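Local coordinates for DNA polymerase III, beta subunit (Eubacterium rectale, PDB 3T0P) that probably tethers DNA polymerases and other proteins to DNA as a ring-shaped head-to-tail homodimer of the beta sliding-ring family, giving them processivity, at the interface of chains A and B. Numbering follows the deposited sequence. Chains: chain A/B, DNA polymerase III, beta subunit.

Contact 1: the interface of chains A and B. Residues chain A 81-83, 104; chain B 270, 305.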
# COMPACT_ATOMS: atom_id res chain seq x y z
N LYS A 81 1.70 -16.40 -11.12
CA LYS A 81 3.12 -16.74 -11.01
C LYS A 81 3.65 -17.64 -12.13
O LYS A 81 4.86 -17.84 -12.20
CB LYS A 81 3.42 -17.34 -9.63
CG LYS A 81 3.27 -16.30 -8.53
CD LYS A 81 3.86 -16.77 -7.22
CE LYS A 81 3.89 -15.65 -6.20
NZ LYS A 81 3.99 -16.19 -4.82
N LEU A 82 2.80 -18.13 -13.03
CA LEU A 82 3.28 -18.98 -14.12
C LEU A 82 4.04 -18.15 -15.16
O LEU A 82 3.81 -16.95 -15.25
CB LEU A 82 2.11 -19.73 -14.81
CG LEU A 82 1.61 -20.97 -14.11
CD1 LEU A 82 0.46 -21.56 -14.84
CD2 LEU A 82 2.69 -22.00 -13.95
N PRO A 83 4.94 -18.77 -15.96
CA PRO A 83 5.58 -18.00 -17.05
C PRO A 83 4.55 -17.50 -18.07
O PRO A 83 3.42 -18.02 -18.13
CB PRO A 83 6.54 -19.02 -17.70
CG PRO A 83 6.56 -20.18 -16.83
CD PRO A 83 5.34 -20.19 -15.99
N ALA A 104 7.26 -25.94 -16.11
CA ALA A 104 6.69 -25.92 -14.76
C ALA A 104 5.34 -26.65 -14.74
O ALA A 104 4.57 -26.59 -15.69
CB ALA A 104 6.54 -24.51 -14.27
N ARG B 270 7.47 -19.16 -7.50
CA ARG B 270 6.29 -19.99 -7.82
C ARG B 270 6.05 -21.04 -6.74
O ARG B 270 4.94 -21.21 -6.29
CB ARG B 270 6.48 -20.74 -9.16
CG ARG B 270 6.05 -19.97 -10.35
CD ARG B 270 6.01 -20.83 -11.61
NE ARG B 270 7.33 -20.97 -12.22
CZ ARG B 270 7.92 -20.05 -12.98
NH1 ARG B 270 7.34 -18.88 -13.20
NH2 ARG B 270 9.12 -20.28 -13.50
N GLU B 305 9.46 -28.40 -11.43
CA GLU B 305 9.96 -27.51 -12.48
C GLU B 305 11.38 -27.89 -12.89
O GLU B 305 12.19 -28.19 -12.03
CB GLU B 305 9.96 -26.03 -12.00
CG GLU B 305 10.30 -25.06 -13.12
CD GLU B 305 9.90 -23.60 -12.98
OE1 GLU B 305 9.09 -23.28 -12.07
OE2 GLU B 305 10.41 -22.77 -13.77
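The backbone carbonyl oxygen O of A:Lys81 accepts a hydrogen bond from NH1 of the B:Arg270 guanidinium at 2.9 Å, nearly straight at 164° at the hydrogen. The bond lies in both the carbonyl and guanidinium planes, so a flat cation edge meets a helix-end carbonyl. Within chain B, the neighbouring edge of the same guanidinium holds the B:Glu305 carboxylate side-on. NE of B:Arg270 hydrogen-bonds OE1 of B:Glu305 at 2.9 Å, on the syn side but tilted out of the carboxylate plane. NH2 of B:Arg270 makes a salt-bridged hydrogen bond to OE2 of B:Glu305 at 2.8 Å, on the syn lone pair. Arginine suits this place because its in-plane N-H groups serve both chains at once, and B:Glu305, as second shell, fixes the plane's rotation. The B:Arg270 chain bends at chi3 (-82°), which turns the guanidinium toward both acceptors. CD of A:Pro83 lies over one face, toward the rim, 4.0 Å from CZ of B:Arg270, the side chains crossing at about a right angle. The small methyl CB of A:Ala104 packs 3.7 Å from CD of B:Glu305. A:Lys81 closes helix 72-81, B:Arg270 belongs to helix 261-272, and strands 104-109 and 302-308 pair antiparallel across the chains at A:Ala104 and B:Glu305.

Contact 2: the interface of chains A and B. Residues chain A 270, 273-274, 300, 303; chain B 74, 77-78, 106.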
# COMPACT_ATOMS: atom_id res chain seq x y z
N ARG A 270 -7.52 19.57 7.38
CA ARG A 270 -6.57 20.07 8.39
C ARG A 270 -7.13 19.86 9.79
O ARG A 270 -6.42 19.38 10.66
CB ARG A 270 -6.28 21.58 8.21
CG ARG A 270 -5.17 21.86 7.27
CD ARG A 270 -4.75 23.31 7.29
NE ARG A 270 -5.62 24.17 6.48
CZ ARG A 270 -5.55 24.28 5.15
NH1 ARG A 270 -4.66 23.57 4.46
NH2 ARG A 270 -6.37 25.09 4.50
N LEU A 273 -6.88 16.33 11.75
CA LEU A 273 -5.66 15.86 12.41
C LEU A 273 -5.78 16.04 13.96
O LEU A 273 -5.09 15.35 14.71
CB LEU A 273 -4.39 16.56 11.85
CG LEU A 273 -4.09 18.03 12.23
CD1 LEU A 273 -3.34 18.13 13.55
CD2 LEU A 273 -3.29 18.72 11.14
N LEU A 274 -6.64 16.95 14.43
CA LEU A 274 -6.81 17.17 15.87
C LEU A 274 -7.75 16.15 16.55
O LEU A 274 -7.78 16.09 17.77
CB LEU A 274 -7.28 18.60 16.14
CG LEU A 274 -6.27 19.69 15.85
CD1 LEU A 274 -6.90 21.03 15.94
CD2 LEU A 274 -5.07 19.63 16.80
N ILE A 300 -5.66 17.45 22.03
CA ILE A 300 -4.42 17.71 21.27
C ILE A 300 -4.19 19.23 21.09
O ILE A 300 -3.04 19.67 21.18
CB ILE A 300 -4.44 16.98 19.92
CG1 ILE A 300 -4.47 15.46 20.13
CG2 ILE A 300 -3.23 17.36 19.08
CD1 ILE A 300 -4.90 14.66 18.94
N MSE A 303 -7.80 24.58 16.36
CA MSE A 303 -7.57 25.16 15.06
C MSE A 303 -8.57 26.26 14.80
O MSE A 303 -9.74 26.12 15.15
CB MSE A 303 -7.68 24.09 13.96
CG MSE A 303 -7.19 24.60 12.62
SE MSE A 303 -7.94 23.71 11.07
CE MSE A 303 -6.83 24.62 9.94
N ILE B 74 1.83 14.94 15.50
CA ILE B 74 0.99 16.12 15.34
C ILE B 74 1.71 17.19 14.50
O ILE B 74 1.11 17.71 13.57
CB ILE B 74 0.49 16.69 16.70
CG1 ILE B 74 -0.26 15.61 17.53
CG2 ILE B 74 -0.37 17.94 16.52
CD1 ILE B 74 -1.37 14.69 16.77
N GLU B 77 1.96 16.12 10.75
CA GLU B 77 0.64 16.14 10.12
C GLU B 77 0.19 17.59 9.91
O GLU B 77 -0.37 17.90 8.86
CB GLU B 77 -0.38 15.35 10.95
CG GLU B 77 -1.51 14.77 10.12
CD GLU B 77 -2.16 13.52 10.67
OE1 GLU B 77 -1.42 12.61 11.12
OE2 GLU B 77 -3.41 13.41 10.59
N ILE B 78 0.52 18.51 10.85
CA ILE B 78 0.18 19.93 10.70
C ILE B 78 0.91 20.48 9.47
O ILE B 78 0.26 21.00 8.58
CB ILE B 78 0.47 20.76 11.98
CG1 ILE B 78 -0.51 20.40 13.11
CG2 ILE B 78 0.44 22.28 11.69
CD1 ILE B 78 -0.26 21.08 14.46
N PHE B 106 -3.04 26.92 14.20
CA PHE B 106 -3.10 25.77 15.10
C PHE B 106 -2.55 26.14 16.44
O PHE B 106 -1.47 26.72 16.51
CB PHE B 106 -2.31 24.57 14.55
CG PHE B 106 -3.02 23.81 13.47
CD1 PHE B 106 -3.90 22.78 13.78
CD2 PHE B 106 -2.83 24.14 12.13
CE1 PHE B 106 -4.57 22.10 12.78
CE2 PHE B 106 -3.50 23.46 11.13
CZ PHE B 106 -4.34 22.42 11.46
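The ring of B:Phe106 is held between A:Met303 of the partner and B:Ile78 of its own chain. On one face sits selenomethionine A:Met303, whose CG lies 3.8 Å from the ring centroid, displaced toward the rim, in a CH-pi contact; on the opposite face, B:Ile78 puts CG1 over the centre. At the edge, in plane, is the backbone O of A:Arg270, 3.8 Å from CZ of B:Phe106. An aromatic group suits this place: its electron-rich faces may favour CH groups, and its weakly positive rim may suit the carbonyl oxygen. The A:Met303 side chain starts with CG anti to the backbone N (chi1 -169°) and runs on extended, carrying its terminal CE to 3.6 Å from CZ of B:Phe106. A:Leu273 comes tip to tip with the phenylalanine, its CD2 3.9 Å from CZ of B:Phe106. Its CG stands between the backbone N and the carbonyl carbon (chi1 75°), and CD1 of A:Leu273 meets CG1 of B:Ile78 at 3.7 Å, the two side chains at about a right angle. The leucine's forked end thus packs against both the ring and helix 72-81. Farther along, branched A:Ile300 and B:Ile74 mesh at a slant, with CG2 of A:Ile300 3.8 Å from CG1 of B:Ile74.

Contact 3: the interface of chains A and B. Residues chain A 77-78, 81, 106; chain B 269-270, 273, 276.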
# COMPACT_ATOMS: atom_id res chain seq x y z
N GLU A 77 -3.21 -17.50 -7.66
CA GLU A 77 -1.78 -17.35 -7.32
C GLU A 77 -0.93 -18.17 -8.30
O GLU A 77 0.10 -17.68 -8.75
CB GLU A 77 -1.52 -17.75 -5.86
CG GLU A 77 -0.30 -17.06 -5.28
N ILE A 78 -1.43 -19.37 -8.72
CA ILE A 78 -0.72 -20.21 -9.68
C ILE A 78 -0.62 -19.46 -11.00
O ILE A 78 0.49 -19.25 -11.48
CB ILE A 78 -1.35 -21.61 -9.85
CG1 ILE A 78 -1.15 -22.47 -8.58
CG2 ILE A 78 -0.81 -22.33 -11.12
CD1 ILE A 78 -1.85 -23.85 -8.61
N LYS A 81 1.70 -16.40 -11.12
CA LYS A 81 3.12 -16.74 -11.01
C LYS A 81 3.65 -17.64 -12.13
O LYS A 81 4.86 -17.84 -12.20
CB LYS A 81 3.42 -17.34 -9.63
CG LYS A 81 3.27 -16.30 -8.53
CD LYS A 81 3.86 -16.77 -7.22
CE LYS A 81 3.89 -15.65 -6.20
NZ LYS A 81 3.99 -16.19 -4.82
N PHE A 106 2.09 -27.88 -11.82
CA PHE A 106 1.45 -27.87 -10.50
C PHE A 106 0.43 -28.99 -10.42
O PHE A 106 -0.36 -29.16 -11.34
CB PHE A 106 0.74 -26.55 -10.22
CG PHE A 106 1.64 -25.43 -9.83
CD1 PHE A 106 1.98 -25.23 -8.49
CD2 PHE A 106 2.19 -24.58 -10.79
CE1 PHE A 106 2.85 -24.21 -8.13
CE2 PHE A 106 3.06 -23.56 -10.42
CZ PHE A 106 3.36 -23.37 -9.09
N ASP B 269 10.05 -18.52 -6.49
CA ASP B 269 8.92 -17.68 -6.11
C ASP B 269 7.59 -18.45 -6.37
O ASP B 269 6.73 -18.44 -5.50
CB ASP B 269 9.00 -16.36 -6.87
CG ASP B 269 7.90 -15.36 -6.56
OD1 ASP B 269 7.70 -15.05 -5.36
OD2 ASP B 269 7.29 -14.84 -7.52
N ARG B 270 7.47 -19.16 -7.50
CA ARG B 270 6.29 -19.99 -7.82
C ARG B 270 6.05 -21.04 -6.74
O ARG B 270 4.94 -21.21 -6.29
CB ARG B 270 6.48 -20.74 -9.16
CG ARG B 270 6.05 -19.97 -10.35
CD ARG B 270 6.01 -20.83 -11.61
NE ARG B 270 7.33 -20.97 -12.22
CZ ARG B 270 7.92 -20.05 -12.98
NH1 ARG B 270 7.34 -18.88 -13.20
NH2 ARG B 270 9.12 -20.28 -13.50
N LEU B 273 4.11 -20.25 -3.29
CA LEU B 273 2.65 -20.16 -3.21
C LEU B 273 2.07 -21.43 -2.54
O LEU B 273 0.99 -21.36 -1.96
CB LEU B 273 1.98 -19.88 -4.58
CG LEU B 273 1.90 -21.00 -5.64
CD1 LEU B 273 0.67 -21.87 -5.44
CD2 LEU B 273 1.89 -20.41 -7.04
N LYS B 276 2.35 -21.70 3.01
CA LYS B 276 1.80 -20.51 3.69
C LYS B 276 2.08 -20.60 5.19
O LYS B 276 2.03 -21.70 5.74
CB LYS B 276 0.28 -20.35 3.42
CG LYS B 276 -0.20 -20.63 1.98
CD LYS B 276 -0.13 -19.41 1.03
CE LYS B 276 -1.12 -19.57 -0.12
NZ LYS B 276 -0.70 -18.85 -1.36
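A:Lys81 and B:Asp269 cross at about a right angle where two subunits of this beta sliding-ring family join head to tail. The lysine leaves its backbone with CG anti to the carbonyl carbon (chi1 -68°) and runs extended from there, so its aliphatic part passes the carboxylate. CE of A:Lys81 comes 4.0 Å from the carboxylate carbon CG of B:Asp269. At the tip, the amine NZ of A:Lys81 makes a long, weak salt bridge to OD1 of B:Asp269 at 3.9 Å. A lysine suits this place because a long apolar stem carries its charge to the acid. Deeper in the junction, B:Leu273 meets A:Ile78 and A:Phe106 as its twin does in the other junction. CD1 of B:Leu273 touches CG1 of A:Ile78 at 3.7 Å, and CD2 lies over the helix backbone, 3.7 Å from the carbonyl O of A:Glu77. CZ at the tip of A:Phe106 meets CD2 of B:Leu273 tip to tip at 3.9 Å. Branched and aromatic side chains suit this apolar part of the junction. CG of A:Glu77, whose side chain is modelled incompletely, rests 3.7 Å from CB of B:Leu273. NZ of B:Lys276 may donate to the backbone O of B:Leu273 at 3.1 Å, though the side chain is poorly ordered.

Contact 1 and contact 3 are adjoining parts of one subunit junction, their C-alpha centres about 7 Å apart and A:Lys81 and B:Arg270 common to both. Contact 2 belongs to the other junction of the ring, with its centre about 49 Å from that of contact 1 and about 45 Å from that of contact 3. There the chains exchange roles: helix 261-272 and the loop after it come from chain A, helix 72-81 and strand 104-109 from chain B. This two-fold repetition lets one pair of complementary surfaces close the homodimer into a ring, through which DNA presumably passes.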